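Local coordinates for protein kcn28 (Kitasatospora, PDB 6J31) that folds as a GT-B protein, with two Rossmann-like domains each built round a parallel beta sheet, at residues D102-D107 with W120-I125; L263-H268 with V283-P288; A296-T301 with P317-P322. All coordinates share one frame; numbering follows the deposited sequence.

Contact 1. Residues D102-D107 with W120-I125; sequences DVFLYD and WGIPSI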
# COMPACT_ATOMS: atom_id res chain seq x y z
N ASP A 102 5.53 -19.52 -16.68
CA ASP A 102 4.73 -19.08 -17.81
C ASP A 102 4.48 -17.57 -17.79
O ASP A 102 4.29 -16.96 -18.84
CB ASP A 102 3.40 -19.83 -17.83
CG ASP A 102 3.59 -21.31 -18.11
OD1 ASP A 102 4.27 -21.63 -19.10
OD2 ASP A 102 3.07 -22.14 -17.33
N VAL A 103 4.47 -16.97 -16.60
CA VAL A 103 4.28 -15.53 -16.48
C VAL A 103 4.95 -15.08 -15.19
O VAL A 103 4.99 -15.81 -14.19
CB VAL A 103 2.78 -15.16 -16.51
CG1 VAL A 103 2.03 -15.84 -15.38
CG2 VAL A 103 2.59 -13.65 -16.45
N PHE A 104 5.48 -13.86 -15.21
CA PHE A 104 6.06 -13.21 -14.05
C PHE A 104 5.08 -12.16 -13.53
O PHE A 104 4.73 -11.23 -14.26
CB PHE A 104 7.40 -12.55 -14.39
CG PHE A 104 8.58 -13.44 -14.20
CD1 PHE A 104 9.01 -13.79 -12.93
CD2 PHE A 104 9.29 -13.91 -15.30
CE1 PHE A 104 10.11 -14.60 -12.76
CE2 PHE A 104 10.40 -14.72 -15.13
CZ PHE A 104 10.81 -15.07 -13.86
N LEU A 105 4.65 -12.31 -12.28
CA LEU A 105 3.92 -11.27 -11.57
C LEU A 105 4.90 -10.58 -10.64
O LEU A 105 5.68 -11.25 -9.95
CB LEU A 105 2.77 -11.85 -10.75
CG LEU A 105 1.72 -12.74 -11.43
CD1 LEU A 105 0.60 -13.07 -10.44
CD2 LEU A 105 1.18 -12.12 -12.71
N TYR A 106 4.89 -9.25 -10.62
CA TYR A 106 5.86 -8.55 -9.79
C TYR A 106 5.28 -7.28 -9.18
O TYR A 106 4.61 -6.50 -9.86
CB TYR A 106 7.13 -8.21 -10.59
CG TYR A 106 6.91 -7.24 -11.74
CD1 TYR A 106 6.39 -7.67 -12.95
CD2 TYR A 106 7.24 -5.90 -11.60
CE1 TYR A 106 6.20 -6.78 -14.00
CE2 TYR A 106 7.05 -5.01 -12.63
CZ TYR A 106 6.53 -5.46 -13.83
OH TYR A 106 6.35 -4.56 -14.85
N ASP A 107 5.58 -7.07 -7.90
CA ASP A 107 5.28 -5.82 -7.23
C ASP A 107 6.06 -4.68 -7.89
O ASP A 107 7.03 -4.91 -8.61
CB ASP A 107 5.64 -5.94 -5.75
CG ASP A 107 5.51 -4.63 -5.02
OD1 ASP A 107 4.38 -4.25 -4.66
OD2 ASP A 107 6.55 -3.97 -4.84
N TRP A 120 13.94 -13.58 -21.24
CA TRP A 120 13.48 -14.93 -21.55
C TRP A 120 12.23 -14.97 -22.42
O TRP A 120 11.69 -16.05 -22.66
CB TRP A 120 13.22 -15.70 -20.26
CG TRP A 120 14.45 -15.98 -19.45
CD1 TRP A 120 15.74 -15.87 -19.86
CD2 TRP A 120 14.49 -16.47 -18.11
NE1 TRP A 120 16.59 -16.24 -18.85
CE2 TRP A 120 15.85 -16.61 -17.76
CE3 TRP A 120 13.51 -16.78 -17.16
CZ2 TRP A 120 16.25 -17.07 -16.51
CZ3 TRP A 120 13.92 -17.22 -15.91
CH2 TRP A 120 15.27 -17.36 -15.60
N GLY A 121 11.76 -13.82 -22.90
CA GLY A 121 10.55 -13.78 -23.70
C GLY A 121 9.33 -14.30 -22.98
O GLY A 121 8.49 -14.99 -23.58
N ILE A 122 9.20 -13.97 -21.70
CA ILE A 122 8.07 -14.42 -20.88
C ILE A 122 7.23 -13.18 -20.59
O ILE A 122 7.78 -12.11 -20.32
CB ILE A 122 8.56 -15.10 -19.60
CG1 ILE A 122 9.48 -16.28 -19.94
CG2 ILE A 122 7.40 -15.63 -18.76
CD1 ILE A 122 10.08 -16.96 -18.74
N PRO A 123 5.90 -13.27 -20.67
CA PRO A 123 5.06 -12.11 -20.32
C PRO A 123 5.15 -11.80 -18.83
O PRO A 123 5.34 -12.69 -17.99
CB PRO A 123 3.65 -12.55 -20.72
CG PRO A 123 3.70 -14.03 -20.85
CD PRO A 123 5.12 -14.40 -21.19
N SER A 124 5.02 -10.51 -18.51
CA SER A 124 5.07 -10.01 -17.14
C SER A 124 3.88 -9.09 -16.87
O SER A 124 3.38 -8.41 -17.77
CB SER A 124 6.38 -9.26 -16.87
OG SER A 124 6.43 -8.04 -17.59
N ILE A 125 3.41 -9.10 -15.62
CA ILE A 125 2.31 -8.26 -15.17
C ILE A 125 2.72 -7.59 -13.87
O ILE A 125 3.05 -8.28 -12.89
CB ILE A 125 1.01 -9.05 -14.97
CG1 ILE A 125 0.64 -9.82 -16.23
CG2 ILE A 125 -0.12 -8.12 -14.53
CD1 ILE A 125 -0.45 -10.83 -16.01
O HOH W 1 5.29 -5.48 -17.33
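Leu-105 and Ile-125 lie side by side in the tight part of this contact, both chains pointing the same way. CD2 of Leu-105 rests 3.8 Å from CB of Ile-125 and also meets its CD1. CG2 of Val-103 also reaches CD1 of Ile-125. With CG2 anti to its backbone N, Val-103 also lays that methyl against the carbonyl of Pro-123, CG2 to O 3.3 Å. The backbones between them are joined by three bonds. Phe-104 N gives to Pro-123 O at 3.0 Å and nearly straight (169°). Its own carbonyl takes Ile-125 N, O to N 2.9 Å. Tyr-106 N then gives to Ile-125 O. This is parallel pairing within the beta-alpha-beta unit of strand 103-107, helix 112-120 and strand 124-128, part of the N-terminal Rossmann-like domain. Strand 6-10 flanks strand 103-107 on its other side. The helix packs on the face that carries Phe-104 and Tyr-106.

The contact is looser where residues 120-123 lead into the second strand. Gly-121 ends the helix in a Schellman motif, and the chain turns back with Ile-122 directed at the first strand. CG2 of Ile-122 touches Asp-102 O at 3.4 Å, while its CD1 is 4.3 Å from CE2 of Phe-104. Trp-120 brings CE3 to the edge of the Phe-104 ring, 4.2 Å from CE2. Asp-102, Trp-120, Ile-122 and Pro-123 are partly exposed. Further along, one water bridges two buried side chains. It lies in the plane of the Tyr-106 ring at its edge and hydrogen-bonds to both Tyr-106 OH and Ser-124 OG. Ser-124 CB approaches the Tyr-106 ring obliquely, 3.8 Å from CE1.

Contact 2. Residues L263-H268 with V283-P288; sequences LQIGRH and VHNWVP
Gln-264 places the oxygen of its amide near the indole of Trp-286, OE1 lying 4.0 Å from CD1. The approach is oblique to the ring. One face of the indole is met by Pro-288 N, from its own segment, displaced toward the rim. The amide of Asn-285 lies beside the Gly-266 carbonyl. Its OD1 is 3.3 Å from Gly-266 O, but these are two acceptors and make no bond. The ND2 end is held instead by Asp-270. The imidazole of His-284 is likewise held from outside, through NE2 to Glu-282.

CG of Gln-264 is anti to the backbone N (chi1 -162°), which carries the chain over to the loop after the second strand. There CG meets CG1 of Val-287 at 3.7 Å, CB touches the same methyl, and the two side chains slant across each other. OE1 lies 3.6 Å from both Trp-286 CA and Val-287 N, without hydrogen-bonding to that backbone.

Strands 259-264 and 281-284 run parallel here, and 281-284 is the outermost strand on this flank of the C-terminal Rossmann-like sheet. Only their last residues are paired within the contact. His-284 N gives to Leu-263 O, and Ile-265 N gives to His-284 O at 2.9 Å in a nearly straight bond. Beyond that the strands end. Gly-266 N reaches Asn-285 O only weakly, at 3.3 Å and a bent 122°.

On the face of Leu-263 and Val-283, CB of Leu-263 makes ordinary contact with CG2 of Val-283, at 4.0 Å. Ile-265 meets the same valine closely from beyond the strand end, at about a right angle, with CD1 just 3.4 Å from CG1. That is tighter than usual for two methyls. Helix 243-253 covers Leu-263 and Ile-265 through Tyr-246.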
# COMPACT_ATOMS: atom_id res chain seq x y z
N LEU A 263 -6.77 3.69 20.98
CA LEU A 263 -5.56 4.38 20.56
C LEU A 263 -4.47 3.34 20.32
O LEU A 263 -3.96 2.73 21.26
CB LEU A 263 -5.13 5.40 21.62
CG LEU A 263 -3.87 6.22 21.38
CD1 LEU A 263 -3.79 6.68 19.95
CD2 LEU A 263 -3.83 7.41 22.33
N GLN A 264 -4.10 3.16 19.05
CA GLN A 264 -3.05 2.23 18.67
C GLN A 264 -1.78 3.05 18.48
O GLN A 264 -1.69 3.86 17.56
CB GLN A 264 -3.42 1.45 17.42
CG GLN A 264 -2.59 0.19 17.21
CD GLN A 264 -2.01 0.08 15.82
OE1 GLN A 264 -2.19 -0.94 15.15
NE2 GLN A 264 -1.31 1.12 15.38
N ILE A 265 -0.80 2.82 19.35
CA ILE A 265 0.41 3.64 19.43
C ILE A 265 1.59 3.05 18.68
O ILE A 265 2.59 3.75 18.49
CB ILE A 265 0.79 3.88 20.91
CG1 ILE A 265 0.85 2.54 21.63
CG2 ILE A 265 -0.21 4.81 21.57
CD1 ILE A 265 1.15 2.66 23.07
N GLY A 266 1.54 1.77 18.33
CA GLY A 266 2.61 1.13 17.61
C GLY A 266 3.56 0.37 18.52
O GLY A 266 3.68 0.64 19.72
N ARG A 267 4.24 -0.61 17.92
CA ARG A 267 5.21 -1.48 18.58
C ARG A 267 6.37 -0.71 19.22
O ARG A 267 6.96 -1.22 20.18
CB ARG A 267 5.75 -2.48 17.56
CG ARG A 267 6.46 -1.86 16.37
CD ARG A 267 6.17 -2.62 15.09
NE ARG A 267 4.77 -2.45 14.69
CZ ARG A 267 4.27 -1.29 14.29
NH1 ARG A 267 5.06 -0.22 14.26
NH2 ARG A 267 3.00 -1.18 13.93
N HIS A 268 6.70 0.49 18.74
CA HIS A 268 7.87 1.23 19.20
C HIS A 268 7.67 1.99 20.50
O HIS A 268 8.64 2.56 21.00
CB HIS A 268 8.37 2.22 18.14
CG HIS A 268 9.27 1.60 17.13
ND1 HIS A 268 9.94 2.34 16.17
CD2 HIS A 268 9.67 0.32 16.95
CE1 HIS A 268 10.67 1.54 15.43
NE2 HIS A 268 10.53 0.30 15.87
N VAL A 283 -5.54 1.75 25.27
CA VAL A 283 -4.34 1.88 24.44
C VAL A 283 -3.81 0.50 24.11
O VAL A 283 -3.85 -0.41 24.95
CB VAL A 283 -3.29 2.75 25.15
CG1 VAL A 283 -1.99 2.73 24.41
CG2 VAL A 283 -3.79 4.19 25.22
N HIS A 284 -3.33 0.34 22.88
CA HIS A 284 -2.74 -0.91 22.42
C HIS A 284 -1.52 -0.58 21.58
O HIS A 284 -1.40 0.51 21.01
CB HIS A 284 -3.71 -1.73 21.56
CG HIS A 284 -5.00 -2.07 22.25
ND1 HIS A 284 -5.31 -3.36 22.63
CD2 HIS A 284 -6.05 -1.30 22.60
CE1 HIS A 284 -6.51 -3.36 23.20
NE2 HIS A 284 -6.98 -2.13 23.19
N ASN A 285 -0.60 -1.55 21.51
CA ASN A 285 0.50 -1.45 20.55
C ASN A 285 0.06 -1.88 19.16
O ASN A 285 0.59 -1.38 18.16
CB ASN A 285 1.67 -2.31 21.02
CG ASN A 285 2.16 -1.89 22.38
OD1 ASN A 285 2.75 -0.83 22.54
ND2 ASN A 285 1.87 -2.72 23.39
N TRP A 286 -0.90 -2.79 19.08
CA TRP A 286 -1.47 -3.23 17.82
C TRP A 286 -2.90 -3.66 18.12
O TRP A 286 -3.19 -4.18 19.20
CB TRP A 286 -0.63 -4.36 17.20
CG TRP A 286 -1.21 -5.00 15.98
CD1 TRP A 286 -0.90 -4.72 14.68
CD2 TRP A 286 -2.17 -6.07 15.93
NE1 TRP A 286 -1.62 -5.52 13.83
CE2 TRP A 286 -2.40 -6.37 14.57
CE3 TRP A 286 -2.85 -6.80 16.91
CZ2 TRP A 286 -3.30 -7.36 14.17
CZ3 TRP A 286 -3.74 -7.78 16.50
CH2 TRP A 286 -3.95 -8.05 15.14
N VAL A 287 -3.79 -3.42 17.17
CA VAL A 287 -5.20 -3.79 17.34
C VAL A 287 -5.64 -4.58 16.12
O VAL A 287 -5.03 -4.48 15.04
CB VAL A 287 -6.10 -2.55 17.54
CG1 VAL A 287 -5.51 -1.59 18.54
CG2 VAL A 287 -6.35 -1.86 16.21
N PRO A 288 -6.70 -5.37 16.25
CA PRO A 288 -7.31 -5.96 15.05
C PRO A 288 -8.07 -4.88 14.30
O PRO A 288 -9.24 -4.63 14.59
CB PRO A 288 -8.24 -7.04 15.61
CG PRO A 288 -8.58 -6.56 16.99
CD PRO A 288 -7.36 -5.82 17.49

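Contact 3. Residues A296-T301 with P317-P322; sequences ADVFVT and PMVVAP
Phe-299 and Met-318 stand side by side on one face of the sheet, their side chains pointing the same way. CG of Met-318 comes 4.0 Å from CD2 of Phe-299. The chain then bends at chi3 (-87°), and its end leads away. The sulfur is still 5.4 Å from the centroid of the Phe-299 ring, well off the ring normal, an oblique Met-aromatic contact. Thr-301, two residues on from Phe-299, lays CB over one face of that ring, toward the rim. Its OG1 is hydrogen-bonded to Gly-303 N, just after the strand.

The opposite face carries valines. Val-300 and Val-319 run alongside each other, with CG2 of Val-300 at 4.0 Å from CB of Val-319. Val-298 and Val-319 cross obliquely, meeting through their CG2 methyls. Helix 350-362 packs against Val-298 and Val-319 on this face. At the start of the pair the Pro-317 ring fits against the chain before the first strand, CG 3.2 Å from Asp-297 O. The carboxylate of Asp-297 turns elsewhere, to Val-230 N.

Four backbone bonds join the strands in the parallel pattern. Phe-299 N gives to Pro-317 O at 2.9 Å, and Val-319 N gives to Phe-299 O. Thr-301 N gives to Val-319 O at 3.1 Å, and Ala-321 N gives to Thr-301 O. This is the strand pair of the beta-alpha-beta unit that runs through helix 305-314, in the C-terminal Rossmann-like domain. These bonds use alternate N-H and C=O groups. Backbone groups of Val-298, Val-300 and Met-318 pair with the flanking strands, making this an inner pair whose faces, Thr-301 apart, are apolar.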
# COMPACT_ATOMS: atom_id res chain seq x y z
N ALA A 296 -16.41 1.15 14.61
CA ALA A 296 -15.89 2.51 14.68
C ALA A 296 -16.84 3.51 14.03
O ALA A 296 -17.53 3.22 13.05
CB ALA A 296 -14.52 2.59 14.01
N ASP A 297 -16.85 4.72 14.59
CA ASP A 297 -17.56 5.85 14.01
C ASP A 297 -16.64 6.84 13.32
O ASP A 297 -17.11 7.63 12.50
CB ASP A 297 -18.38 6.57 15.09
CG ASP A 297 -19.44 5.67 15.71
OD1 ASP A 297 -20.49 5.45 15.06
OD2 ASP A 297 -19.24 5.17 16.84
N VAL A 298 -15.34 6.82 13.63
CA VAL A 298 -14.35 7.63 12.94
C VAL A 298 -13.01 6.92 13.04
O VAL A 298 -12.78 6.12 13.95
CB VAL A 298 -14.27 9.07 13.50
CG1 VAL A 298 -13.55 9.09 14.83
CG2 VAL A 298 -13.56 9.99 12.51
N PHE A 299 -12.14 7.18 12.07
CA PHE A 299 -10.86 6.51 11.95
C PHE A 299 -9.80 7.56 11.65
O PHE A 299 -9.89 8.27 10.65
CB PHE A 299 -10.92 5.45 10.83
CG PHE A 299 -9.63 4.71 10.60
CD1 PHE A 299 -8.69 4.55 11.60
CD2 PHE A 299 -9.37 4.15 9.36
CE1 PHE A 299 -7.51 3.86 11.37
CE2 PHE A 299 -8.20 3.45 9.11
CZ PHE A 299 -7.27 3.31 10.12
N VAL A 300 -8.81 7.68 12.53
CA VAL A 300 -7.71 8.62 12.35
C VAL A 300 -6.48 7.84 11.89
O VAL A 300 -5.97 6.99 12.63
CB VAL A 300 -7.41 9.41 13.64
CG1 VAL A 300 -6.36 10.47 13.36
CG2 VAL A 300 -8.68 10.03 14.19
N THR A 301 -5.99 8.15 10.69
CA THR A 301 -4.91 7.40 10.06
C THR A 301 -3.96 8.37 9.37
O THR A 301 -4.28 9.54 9.16
CB THR A 301 -5.44 6.37 9.05
OG1 THR A 301 -4.35 5.76 8.35
CG2 THR A 301 -6.37 7.05 8.05
N PRO A 317 -15.79 7.10 8.36
CA PRO A 317 -15.15 8.35 7.93
C PRO A 317 -13.78 8.51 8.56
O PRO A 317 -13.50 7.96 9.63
CB PRO A 317 -16.12 9.44 8.40
CG PRO A 317 -16.86 8.82 9.52
CD PRO A 317 -16.97 7.35 9.21
N MET A 318 -12.92 9.26 7.89
CA MET A 318 -11.51 9.30 8.26
C MET A 318 -11.02 10.73 8.48
O MET A 318 -11.41 11.65 7.76
CB MET A 318 -10.66 8.61 7.19
CG MET A 318 -10.89 7.10 7.14
SD MET A 318 -10.13 6.26 5.74
CE MET A 318 -11.42 6.45 4.51
N VAL A 319 -10.18 10.89 9.50
CA VAL A 319 -9.36 12.08 9.68
C VAL A 319 -7.95 11.70 9.27
O VAL A 319 -7.34 10.79 9.86
CB VAL A 319 -9.41 12.58 11.13
CG1 VAL A 319 -8.44 13.74 11.31
CG2 VAL A 319 -10.82 13.00 11.51
N VAL A 320 -7.43 12.35 8.23
CA VAL A 320 -6.19 11.95 7.58
C VAL A 320 -5.09 12.93 7.95
O VAL A 320 -5.29 14.14 7.89
CB VAL A 320 -6.37 11.86 6.06
CG1 VAL A 320 -5.12 11.30 5.41
CG2 VAL A 320 -7.58 11.02 5.71
N ALA A 321 -3.92 12.39 8.32
CA ALA A 321 -2.74 13.18 8.67
C ALA A 321 -1.59 12.72 7.78
O ALA A 321 -0.73 11.94 8.22
CB ALA A 321 -2.39 13.03 10.15
N PRO A 322 -1.54 13.20 6.54
CA PRO A 322 -0.53 12.68 5.60
C PRO A 322 0.88 13.10 6.00
O PRO A 322 1.11 14.18 6.54
CB PRO A 322 -0.94 13.32 4.27
CG PRO A 322 -1.62 14.59 4.68
CD PRO A 322 -2.38 14.24 5.94

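From the N terminus, contact 1 comes first. It closes the loop through helix 112-120 and joins two inner strands of the N-terminal sheet. The chain then passes to the second domain. Contact 2 closes a helix-free loop between strands 259-264 and 281-284, at one flank of the C-terminal sheet. Contact 3 follows, closing the loop through helix 305-314 further across that same sheet. The three are in series: none nests in or crosses another. Contacts 2 and 3 have centres 15 Å apart, with strand 229-234 between them. Contact 1 lies on the opposite side of the chain's centre, its centre 38 Å from each of theirs.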